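Local atomic coordinates of uncharacterized protein (Parabacteroides merdae ATCC 43184, PDB entry 5BMT), a protein that is of unknown function but is probably a bacterial lipoprotein, with an OB-like N-terminal region and an immunoglobulin-like fold. Residues Tyr13-Ser19 with Leu112-Tyr117; Leu98-Leu104 with Leu161-Lys165; Tyr189-Lys193 with Phe232-Glu236. All blocks are in the same frame, centred on the assembly; numbering follows the deposited sequence.

Contact 1: Tyr13-Ser19 with Leu112-Tyr117; sequences YAIVDYS and LFSNNY
The D17 carboxylate meets the Y117 ring at its edge, OD1 standing 3.4 Å from CE2 with the two planes 58° apart, and is also bonded by S114 and N116. N116 sets its amide across that carboxylate at 70°: ND2 points, within its own plane, at D17 OD1 on the syn side (3.0 Å), though well out of the carboxylate plane. OD2 accepts two hydrogen bonds, from N116 N along the syn lone pair at 2.7 Å and from S114 OG, which comes from above the plane. With Y18 N also donating to OD1, four bonds fix the rotation of this buried group; the CG of D17, anti to the backbone N (chi1 -166°), places it over the turn. S114 OG accepts from Y117 N, an ST motif that positions it as donor. N115, next to S114, binds Y18 O through ND2 at 3.0 Å. In the other direction I15 CD1 rests 3.7 Å from L112 CB. No backbone-to-backbone hydrogen bond joins the two segments; each bond across uses a side chain. Strand 10-18, flanked by strands 24-28 and 50-57 of its own sheet, receives the turn between strands 106-113 and 118-126 of the other, with Y27 touching D17, S114 and N115.

Contact 2: Leu98-Leu104 with Leu161-Lys165; sequences LDNELLL and LRAQK
E101 lays its carboxylate alongside the R162 guanidinium, the planes only 17° apart, in a side-on salt bridge. R162 NE gives to OE2 and NH2 to OE1, each at 2.8 Å and each nearly straight, and both acceptors lie close to the guanidinium plane. The extended E101 chain, with CG anti to the backbone N (chi1 -172°), and the bend of R162 at chi3 (72°) bring the two groups edge to edge. OE1 also accepts from L98 N on its anti side, and a water bound to A163 N lies 2.7 Å from OE2, so the buried carboxylate is held on both oxygens. On the arginine, NH1 also bonds D94 O, and NH2 has M96 O as a second acceptor. An alanine in place of E101 would remove the carboxylate and would probably leave the R162 guanidinium without its counter-charge and L98 N without its acceptor.

A type II turn from L98 to E101 presents two carbonyls to the strand: D99 O takes Q164 NE2 in the carbonyl plane, on a lone pair, at 2.9 Å, and N100 O takes K165 N. Beyond the turn L102 N reaches A163 O at 3.0 Å from above the carbonyl plane. On the other side of the strand from E101 and Q164, L104 CD1 packs 3.9 Å from A163 CB and its CD2 meets L161 CD2, while L102 CD2 touches K165 CE, whose NZ pairs with E168. E101 and Q164 form an antiparallel non-hydrogen-bonded pair, so the arrangement is that of a beta turn leading into a short, weakly bonded antiparallel strand, 101-102, laid against strand 153-167 in the large mixed sheet of this immunoglobulin-like protein.

Contact 3: Tyr189-Lys193 with Phe232-Glu236; sequences YSMLK and FSIEE. With SO4 (sulfate ion), chain D.
Y189 packs its ring against F232 and I234, which both come from the same side of its plane, and here the apolar packing is tight and buried: its CD1 lies 3.5 Å from F232 CE1 and its CE1 lies 3.9 Å from I234 CG2. The two rings are inclined by 30° with centroids 5.7 Å apart, offset enough that the touch is confined to one side of each ring, Y189 CD1 and F232 CE1 coming nearest, and is not a full stack. The anti torsion of Y189 (chi1 177°) swings the ring across to the strand end. K193, one helical turn on, continues the apolar seam by resting CB against I234 CG2. Both F232 and I234 also touch V204 of strand 203-214, and K118 forms a cation-pi pair with the Y189 ring.

This is helix-on-sheet packing, with helix 186-198 lying against the end of strand 221-233. Just past that end S233 OG accepts from E235 N, an ST turn, and the chain then carries E236 back toward the helix.

The polar side is more exposed. E236 OE2 is gripped twice, by Y189 OH at 2.7 Å and by K193 NZ in a salt bridge at 2.8 Å, the donors reaching it from opposite faces of the carboxylate plane, each about 50° out of it. The extended K193 chain carries NZ to this oxygen, and the positive charge would be expected to help keep the carboxylate ionised. A water lies within bonding distance of Y189 OH, S233 O and E235 O, linking the hydroxyl to the backbone of the turn. Further out a sulfate, probably from the crystallisation liquor, lies close to S190, its O1 standing 2.8 Å from S190 OG, and takes a weak bond from K193 NZ.

Overall arrangement
All three contacts reach the same large mixed sheet. Contacts 1 and 3 are neighbours, with centres about 16 Å apart, and meet directly where F113 packs against Y189 and F232. Contact 2 lies on the opposite side of the chain's centre from contact 1, about 29 Å away between centres, and about 30 Å from contact 3. Along the chain, contacts 1 and 2 cross: their segments alternate, 98-104 falling between the two halves of contact 1, whereas contact 3 opens after both have closed. Contact 1 therefore ties the OB-family region to the large sheet, while contacts 2 and 3 join a short strand and a helix to that sheet.

Contact 1: Tyr13-Ser19 with Leu112-Tyr117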
loop_
_atom_site.group_PDB
_atom_site.type_symbol
_atom_site.label_atom_id
_atom_site.label_comp_id
_atom_site.label_asym_id
_atom_site.label_seq_id
_atom_site.Cartn_x
_atom_site.Cartn_y
_atom_site.Cartn_z
ATOM N N TYR A 13 3.821 -7.132 -4.103
ATOM C CA TYR A 13 2.437 -6.794 -3.854
ATOM C C TYR A 13 1.774 -6.503 -5.197
ATOM O O TYR A 13 2.431 -6.023 -6.137
ATOM C CB TYR A 13 2.359 -5.557 -2.934
ATOM C CG TYR A 13 2.701 -5.948 -1.520
ATOM C CD1 TYR A 13 1.754 -6.552 -0.702
ATOM C CD2 TYR A 13 4.000 -5.809 -1.029
ATOM C CE1 TYR A 13 2.076 -7.002 0.568
ATOM C CE2 TYR A 13 4.331 -6.249 0.253
ATOM C CZ TYR A 13 3.357 -6.832 1.045
ATOM O OH TYR A 13 3.677 -7.314 2.290
ATOM N N ALA A 14 0.473 -6.811 -5.298
ATOM C CA ALA A 14 -0.223 -6.668 -6.557
ATOM C C ALA A 14 -1.675 -6.378 -6.352
ATOM O O ALA A 14 -2.233 -6.714 -5.304
ATOM C CB ALA A 14 -0.105 -7.978 -7.337
ATOM N N ILE A 15 -2.295 -5.767 -7.365
ATOM C CA ILE A 15 -3.733 -5.558 -7.369
ATOM C C ILE A 15 -4.368 -6.588 -8.318
ATOM O O ILE A 15 -3.911 -6.753 -9.463
ATOM C CB ILE A 15 -4.090 -4.123 -7.836
ATOM C CG1 ILE A 15 -3.485 -3.056 -6.887
ATOM C CG2 ILE A 15 -5.657 -3.965 -7.965
ATOM C CD1 ILE A 15 -3.647 -1.614 -7.441
ATOM N N VAL A 16 -5.457 -7.227 -7.875
ATOM C CA VAL A 16 -6.255 -8.116 -8.731
ATOM C C VAL A 16 -7.241 -7.235 -9.501
ATOM O O VAL A 16 -7.914 -6.408 -8.865
ATOM C CB VAL A 16 -7.019 -9.157 -7.852
ATOM C CG1 VAL A 16 -7.899 -10.088 -8.712
ATOM C CG2 VAL A 16 -6.044 -9.970 -7.012
ATOM N N ASP A 17 -7.353 -7.381 -10.831
ATOM C CA ASP A 17 -8.286 -6.515 -11.550
ATOM C C ASP A 17 -8.598 -7.087 -12.914
ATOM O O ASP A 17 -7.902 -7.975 -13.384
ATOM C CB ASP A 17 -7.642 -5.132 -11.710
ATOM C CG ASP A 17 -8.516 -3.980 -12.128
ATOM O OD1 ASP A 17 -9.762 -4.165 -12.214
ATOM O OD2 ASP A 17 -7.957 -2.887 -12.352
ATOM N N TYR A 18 -9.650 -6.571 -13.525
ATOM C CA TYR A 18 -10.008 -6.937 -14.881
ATOM C C TYR A 18 -9.239 -6.107 -15.877
ATOM O O TYR A 18 -9.131 -4.882 -15.726
ATOM C CB TYR A 18 -11.496 -6.640 -15.124
ATOM C CG TYR A 18 -12.480 -7.587 -14.502
ATOM C CD1 TYR A 18 -12.559 -8.917 -14.918
ATOM C CD2 TYR A 18 -13.422 -7.136 -13.589
ATOM C CE1 TYR A 18 -13.554 -9.763 -14.441
ATOM C CE2 TYR A 18 -14.410 -7.979 -13.092
ATOM C CZ TYR A 18 -14.485 -9.288 -13.540
ATOM O OH TYR A 18 -15.478 -10.120 -13.080
ATOM N N SER A 19 -8.809 -6.752 -16.963
ATOM C CA SER A 19 -8.279 -6.045 -18.127
ATOM C C SER A 19 -9.455 -5.406 -18.890
ATOM O O SER A 19 -10.610 -5.641 -18.550
ATOM C CB SER A 19 -7.559 -7.040 -19.036
ATOM O OG SER A 19 -8.515 -7.834 -19.732
ATOM N N LEU A 112 0.218 1.723 -5.786
ATOM C CA LEU A 112 0.086 0.721 -6.852
ATOM C C LEU A 112 -1.020 1.118 -7.804
ATOM O O LEU A 112 -2.065 1.634 -7.369
ATOM C CB LEU A 112 -0.255 -0.646 -6.260
ATOM C CG LEU A 112 0.953 -1.489 -5.771
ATOM C CD1 LEU A 112 1.601 -0.862 -4.515
ATOM C CD2 LEU A 112 0.507 -2.938 -5.480
ATOM N N PHE A 113 -0.810 0.805 -9.089
ATOM C CA PHE A 113 -1.768 1.080 -10.165
ATOM C C PHE A 113 -2.244 -0.183 -10.837
ATOM O O PHE A 113 -1.457 -1.098 -11.035
ATOM C CB PHE A 113 -1.073 1.946 -11.257
ATOM C CG PHE A 113 -0.615 3.306 -10.802
ATOM C CD1 PHE A 113 0.530 3.454 -10.020
ATOM C CD2 PHE A 113 -1.337 4.439 -11.138
ATOM C CE1 PHE A 113 0.925 4.725 -9.562
ATOM C CE2 PHE A 113 -0.908 5.712 -10.734
ATOM C CZ PHE A 113 0.207 5.846 -9.939
ATOM N N SER A 114 -3.507 -0.213 -11.263
ATOM C CA SER A 114 -4.016 -1.311 -12.077
ATOM C C SER A 114 -4.847 -0.688 -13.188
ATOM O O SER A 114 -4.908 0.541 -13.309
ATOM C CB SER A 114 -4.813 -2.316 -11.245
ATOM O OG SER A 114 -6.055 -1.794 -10.789
ATOM N N ASN A 115 -5.559 -1.502 -13.946
ATOM C CA ASN A 115 -6.352 -0.939 -15.016
ATOM C C ASN A 115 -7.425 0.012 -14.473
ATOM O O ASN A 115 -7.621 1.095 -15.030
ATOM C CB ASN A 115 -6.990 -2.116 -15.768
ATOM C CG ASN A 115 -7.708 -1.710 -17.023
ATOM O OD1 ASN A 115 -7.339 -0.722 -17.667
ATOM N ND2 ASN A 115 -8.764 -2.436 -17.360
ATOM N N ASN A 116 -8.105 -0.378 -13.371
ATOM C CA ASN A 116 -9.254 0.357 -12.849
ATOM C C ASN A 116 -9.086 0.932 -11.450
ATOM O O ASN A 116 -9.989 1.639 -10.987
ATOM C CB ASN A 116 -10.470 -0.577 -12.810
ATOM C CG ASN A 116 -10.841 -1.060 -14.193
ATOM O OD1 ASN A 116 -11.211 -0.252 -15.051
ATOM N ND2 ASN A 116 -10.640 -2.370 -14.449
ATOM N N TYR A 117 -8.010 0.582 -10.748
ATOM C CA TYR A 117 -7.856 0.986 -9.362
ATOM C C TYR A 117 -6.496 1.522 -9.040
ATOM O O TYR A 117 -5.505 1.236 -9.732
ATOM C CB TYR A 117 -8.049 -0.253 -8.458
ATOM C CG TYR A 117 -9.415 -0.883 -8.522
ATOM C CD1 TYR A 117 -10.467 -0.383 -7.764
ATOM C CD2 TYR A 117 -9.652 -1.996 -9.326
ATOM C CE1 TYR A 117 -11.729 -0.976 -7.799
ATOM C CE2 TYR A 117 -10.914 -2.573 -9.399
ATOM C CZ TYR A 117 -11.946 -2.071 -8.622
ATOM O OH TYR A 117 -13.203 -2.632 -8.674
HETATM O O HOH W 1 -11.888 -3.475 -17.027
#

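Contact 2: Leu98-Leu104 with Leu161-Lys165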
loop_
_atom_site.group_PDB
_atom_site.type_symbol
_atom_site.label_atom_id
_atom_site.label_comp_id
_atom_site.label_asym_id
_atom_site.label_seq_id
_atom_site.Cartn_x
_atom_site.Cartn_y
_atom_site.Cartn_z
ATOM N N LEU A 98 -5.830 7.998 20.523
ATOM C CA LEU A 98 -7.086 7.334 20.237
ATOM C C LEU A 98 -7.303 6.248 21.260
ATOM O O LEU A 98 -6.333 5.785 21.866
ATOM C CB LEU A 98 -7.024 6.703 18.829
ATOM C CG LEU A 98 -6.726 7.663 17.677
ATOM C CD1 LEU A 98 -6.624 6.915 16.393
ATOM C CD2 LEU A 98 -7.775 8.784 17.577
ATOM N N ASP A 99 -8.553 5.802 21.446
ATOM C CA ASP A 99 -8.783 4.683 22.354
ATOM C C ASP A 99 -8.039 3.460 21.812
ATOM O O ASP A 99 -8.070 3.218 20.599
ATOM C CB ASP A 99 -10.280 4.377 22.480
ATOM C CG ASP A 99 -11.130 5.474 23.108
ATOM O OD1 ASP A 99 -10.579 6.281 23.902
ATOM O OD2 ASP A 99 -12.352 5.496 22.845
ATOM N N ASN A 100 -7.293 2.757 22.694
ATOM C CA ASN A 100 -6.548 1.537 22.356
ATOM C C ASN A 100 -5.472 1.807 21.282
ATOM O O ASN A 100 -5.105 0.897 20.547
ATOM C CB ASN A 100 -7.510 0.412 21.890
ATOM C CG ASN A 100 -8.540 0.065 22.937
ATOM O OD1 ASN A 100 -9.750 0.128 22.704
ATOM N ND2 ASN A 100 -8.080 -0.219 24.130
ATOM N N GLU A 101 -4.974 3.047 21.204
ATOM C CA GLU A 101 -3.963 3.377 20.209
ATOM C C GLU A 101 -2.668 2.596 20.433
ATOM O O GLU A 101 -2.262 2.362 21.575
ATOM C CB GLU A 101 -3.665 4.880 20.194
ATOM C CG GLU A 101 -2.761 5.263 19.027
ATOM C CD GLU A 101 -2.838 6.670 18.487
ATOM O OE1 GLU A 101 -3.428 7.551 19.152
ATOM O OE2 GLU A 101 -2.296 6.890 17.386
ATOM N N LEU A 102 -2.007 2.233 19.316
ATOM C CA LEU A 102 -0.718 1.548 19.341
ATOM C C LEU A 102 0.374 2.417 18.766
ATOM O O LEU A 102 0.149 3.121 17.774
ATOM C CB LEU A 102 -0.804 0.282 18.473
ATOM C CG LEU A 102 -1.817 -0.743 18.928
ATOM C CD1 LEU A 102 -2.008 -1.791 17.853
ATOM C CD2 LEU A 102 -1.380 -1.429 20.237
ATOM N N LEU A 103 1.580 2.301 19.307
ATOM C CA LEU A 103 2.740 2.945 18.716
ATOM C C LEU A 103 3.221 2.086 17.563
ATOM O O LEU A 103 3.106 0.842 17.609
ATOM C CB LEU A 103 3.869 3.081 19.735
ATOM C CG LEU A 103 3.550 3.955 20.909
ATOM C CD1 LEU A 103 4.713 3.915 21.933
ATOM C CD2 LEU A 103 3.248 5.399 20.468
ATOM N N LEU A 104 3.807 2.724 16.566
ATOM C CA LEU A 104 4.371 2.015 15.411
ATOM C C LEU A 104 5.882 2.207 15.370
ATOM O O LEU A 104 6.419 3.117 16.013
ATOM C CB LEU A 104 3.736 2.547 14.119
ATOM C CG LEU A 104 2.363 1.981 13.712
ATOM C CD1 LEU A 104 1.256 2.504 14.577
ATOM C CD2 LEU A 104 2.029 2.451 12.303
ATOM N N LEU A 161 -0.448 7.675 9.524
ATOM C CA LEU A 161 -1.010 6.350 9.785
ATOM C C LEU A 161 -1.048 6.124 11.279
ATOM O O LEU A 161 -0.013 6.277 11.964
ATOM C CB LEU A 161 -0.214 5.227 9.123
ATOM C CG LEU A 161 -0.796 3.811 9.327
ATOM C CD1 LEU A 161 -2.153 3.647 8.649
ATOM C CD2 LEU A 161 0.156 2.765 8.792
ATOM N N ARG A 162 -2.255 5.820 11.797
ATOM C CA ARG A 162 -2.434 5.479 13.192
ATOM C C ARG A 162 -3.174 4.156 13.309
ATOM O O ARG A 162 -3.869 3.737 12.371
ATOM C CB ARG A 162 -3.121 6.617 13.952
ATOM C CG ARG A 162 -2.132 7.800 13.973
ATOM C CD ARG A 162 -2.685 9.110 14.431
ATOM N NE ARG A 162 -2.928 9.104 15.866
ATOM C CZ ARG A 162 -3.337 10.167 16.550
ATOM N NH1 ARG A 162 -3.494 11.336 15.941
ATOM N NH2 ARG A 162 -3.541 10.083 17.854
ATOM N N ALA A 163 -2.966 3.475 14.423
ATOM C CA ALA A 163 -3.523 2.141 14.646
ATOM C C ALA A 163 -4.223 2.032 15.977
ATOM O O ALA A 163 -3.751 2.616 16.963
ATOM C CB ALA A 163 -2.406 1.111 14.618
ATOM N N GLN A 164 -5.269 1.206 16.009
ATOM C CA GLN A 164 -5.966 0.859 17.251
ATOM C C GLN A 164 -5.974 -0.646 17.396
ATOM O O GLN A 164 -6.195 -1.348 16.405
ATOM C CB GLN A 164 -7.415 1.370 17.280
ATOM C CG GLN A 164 -7.535 2.894 17.326
ATOM C CD GLN A 164 -8.981 3.303 17.140
ATOM O OE1 GLN A 164 -9.550 3.179 16.053
ATOM N NE2 GLN A 164 -9.615 3.784 18.203
ATOM N N LYS A 165 -5.756 -1.150 18.617
ATOM C CA LYS A 165 -5.847 -2.591 18.844
ATOM C C LYS A 165 -7.329 -2.977 18.883
ATOM O O LYS A 165 -8.103 -2.323 19.599
ATOM C CB LYS A 165 -5.135 -2.994 20.152
ATOM C CG LYS A 165 -4.840 -4.500 20.242
ATOM C CD LYS A 165 -4.361 -4.937 21.640
ATOM C CE LYS A 165 -3.077 -4.294 22.088
ATOM N NZ LYS A 165 -2.661 -4.811 23.427
HETATM O O HOH W 2 -1.167 4.784 16.099
#

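Contact 3: Tyr189-Lys193 with Phe232-Glu236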
loop_
_atom_site.group_PDB
_atom_site.type_symbol
_atom_site.label_atom_id
_atom_site.label_comp_id
_atom_site.label_asym_id
_atom_site.label_seq_id
_atom_site.Cartn_x
_atom_site.Cartn_y
_atom_site.Cartn_z
ATOM N N TYR A 189 -4.685 10.326 -5.598
ATOM C CA TYR A 189 -3.976 10.535 -6.856
ATOM C C TYR A 189 -4.545 11.715 -7.629
ATOM O O TYR A 189 -3.765 12.560 -8.078
ATOM C CB TYR A 189 -4.100 9.252 -7.716
ATOM C CG TYR A 189 -3.457 9.408 -9.081
ATOM C CD1 TYR A 189 -2.108 9.101 -9.274
ATOM C CD2 TYR A 189 -4.191 9.865 -10.172
ATOM C CE1 TYR A 189 -1.505 9.256 -10.523
ATOM C CE2 TYR A 189 -3.603 10.001 -11.431
ATOM C CZ TYR A 189 -2.263 9.681 -11.600
ATOM O OH TYR A 189 -1.678 9.859 -12.836
ATOM N N SER A 190 -5.880 11.771 -7.803
ATOM C CA SER A 190 -6.501 12.845 -8.574
ATOM C C SER A 190 -6.218 14.195 -7.944
ATOM O O SER A 190 -5.905 15.149 -8.674
ATOM C CB SER A 190 -8.005 12.628 -8.696
ATOM O OG SER A 190 -8.251 11.409 -9.376
HETATM N N MSE A 191 -6.280 14.281 -6.594
HETATM C CA MSE A 191 -6.053 15.550 -5.934
HETATM C C MSE A 191 -4.597 15.989 -6.068
HETATM O O MSE A 191 -4.365 17.155 -6.427
HETATM C CB MSE A 191 -6.463 15.468 -4.468
HETATM C CG MSE A 191 -6.352 16.805 -3.746
HETATM SE SE MSE A 191 -6.795 16.611 -1.882
HETATM C CE MSE A 191 -5.323 15.598 -1.382
ATOM N N LEU A 192 -3.639 15.108 -5.759
ATOM C CA LEU A 192 -2.225 15.503 -5.837
ATOM C C LEU A 192 -1.771 15.691 -7.275
ATOM O O LEU A 192 -0.922 16.555 -7.513
ATOM C CB LEU A 192 -1.311 14.540 -5.081
ATOM C CG LEU A 192 -1.657 14.409 -3.577
ATOM C CD1 LEU A 192 -0.684 13.471 -2.868
ATOM C CD2 LEU A 192 -1.639 15.766 -2.886
ATOM N N LYS A 193 -2.344 14.956 -8.244
ATOM C CA LYS A 193 -2.008 15.191 -9.647
ATOM C C LYS A 193 -2.413 16.614 -10.044
ATOM O O LYS A 193 -1.656 17.294 -10.744
ATOM C CB LYS A 193 -2.685 14.166 -10.562
ATOM C CG LYS A 193 -2.581 14.487 -12.055
ATOM C CD LYS A 193 -3.247 13.409 -12.876
ATOM C CE LYS A 193 -3.324 13.788 -14.336
ATOM N NZ LYS A 193 -4.286 12.919 -15.073
ATOM N N PHE A 232 5.447 8.757 -7.107
ATOM C CA PHE A 232 4.729 8.173 -8.235
ATOM C C PHE A 232 4.607 9.190 -9.345
ATOM O O PHE A 232 4.609 10.402 -9.114
ATOM C CB PHE A 232 3.360 7.584 -7.858
ATOM C CG PHE A 232 2.395 8.536 -7.188
ATOM C CD1 PHE A 232 1.524 9.311 -7.945
ATOM C CD2 PHE A 232 2.317 8.610 -5.800
ATOM C CE1 PHE A 232 0.610 10.156 -7.329
ATOM C CE2 PHE A 232 1.398 9.458 -5.188
ATOM C CZ PHE A 232 0.538 10.210 -5.957
ATOM N N SER A 233 4.515 8.689 -10.572
ATOM C CA SER A 233 4.381 9.560 -11.725
ATOM C C SER A 233 2.932 10.013 -11.878
ATOM O O SER A 233 2.010 9.224 -11.634
ATOM C CB SER A 233 4.825 8.813 -12.989
ATOM O OG SER A 233 4.602 9.604 -14.149
ATOM N N ILE A 234 2.741 11.257 -12.350
ATOM C CA ILE A 234 1.398 11.787 -12.650
ATOM C C ILE A 234 1.276 12.084 -14.161
ATOM O O ILE A 234 0.341 12.759 -14.592
ATOM C CB ILE A 234 0.984 12.972 -11.759
ATOM C CG1 ILE A 234 2.062 14.089 -11.760
ATOM C CG2 ILE A 234 0.698 12.462 -10.329
ATOM C CD1 ILE A 234 1.616 15.422 -11.211
ATOM N N GLU A 235 2.216 11.536 -14.957
ATOM C CA GLU A 235 2.157 11.614 -16.423
ATOM C C GLU A 235 1.297 10.451 -16.903
ATOM O O GLU A 235 1.341 9.359 -16.323
ATOM C CB GLU A 235 3.557 11.553 -17.047
ATOM C CG GLU A 235 4.472 12.700 -16.681
ATOM C CD GLU A 235 5.780 12.679 -17.446
ATOM O OE1 GLU A 235 6.681 11.900 -17.062
ATOM O OE2 GLU A 235 5.894 13.423 -18.445
ATOM N N GLU A 236 0.475 10.688 -17.904
ATOM C CA GLU A 236 -0.368 9.640 -18.466
ATOM C C GLU A 236 -0.192 9.646 -19.977
ATOM O O GLU A 236 0.380 10.602 -20.503
ATOM C CB GLU A 236 -1.827 9.787 -18.014
ATOM C CG GLU A 236 -2.045 9.110 -16.666
ATOM C CD GLU A 236 -3.290 9.504 -15.900
ATOM O OE1 GLU A 236 -4.360 8.908 -16.163
ATOM O OE2 GLU A 236 -3.186 10.362 -14.993
HETATM S S SO4 D . -7.489 11.212 -12.746
HETATM O O1 SO4 D . -7.654 10.092 -11.824
HETATM O O2 SO4 D . -6.504 10.857 -13.771
HETATM O O3 SO4 D . -8.776 11.507 -13.379
HETATM O O4 SO4 D . -7.026 12.394 -12.020
HETATM O O HOH W 3 0.432 7.896 -13.767
#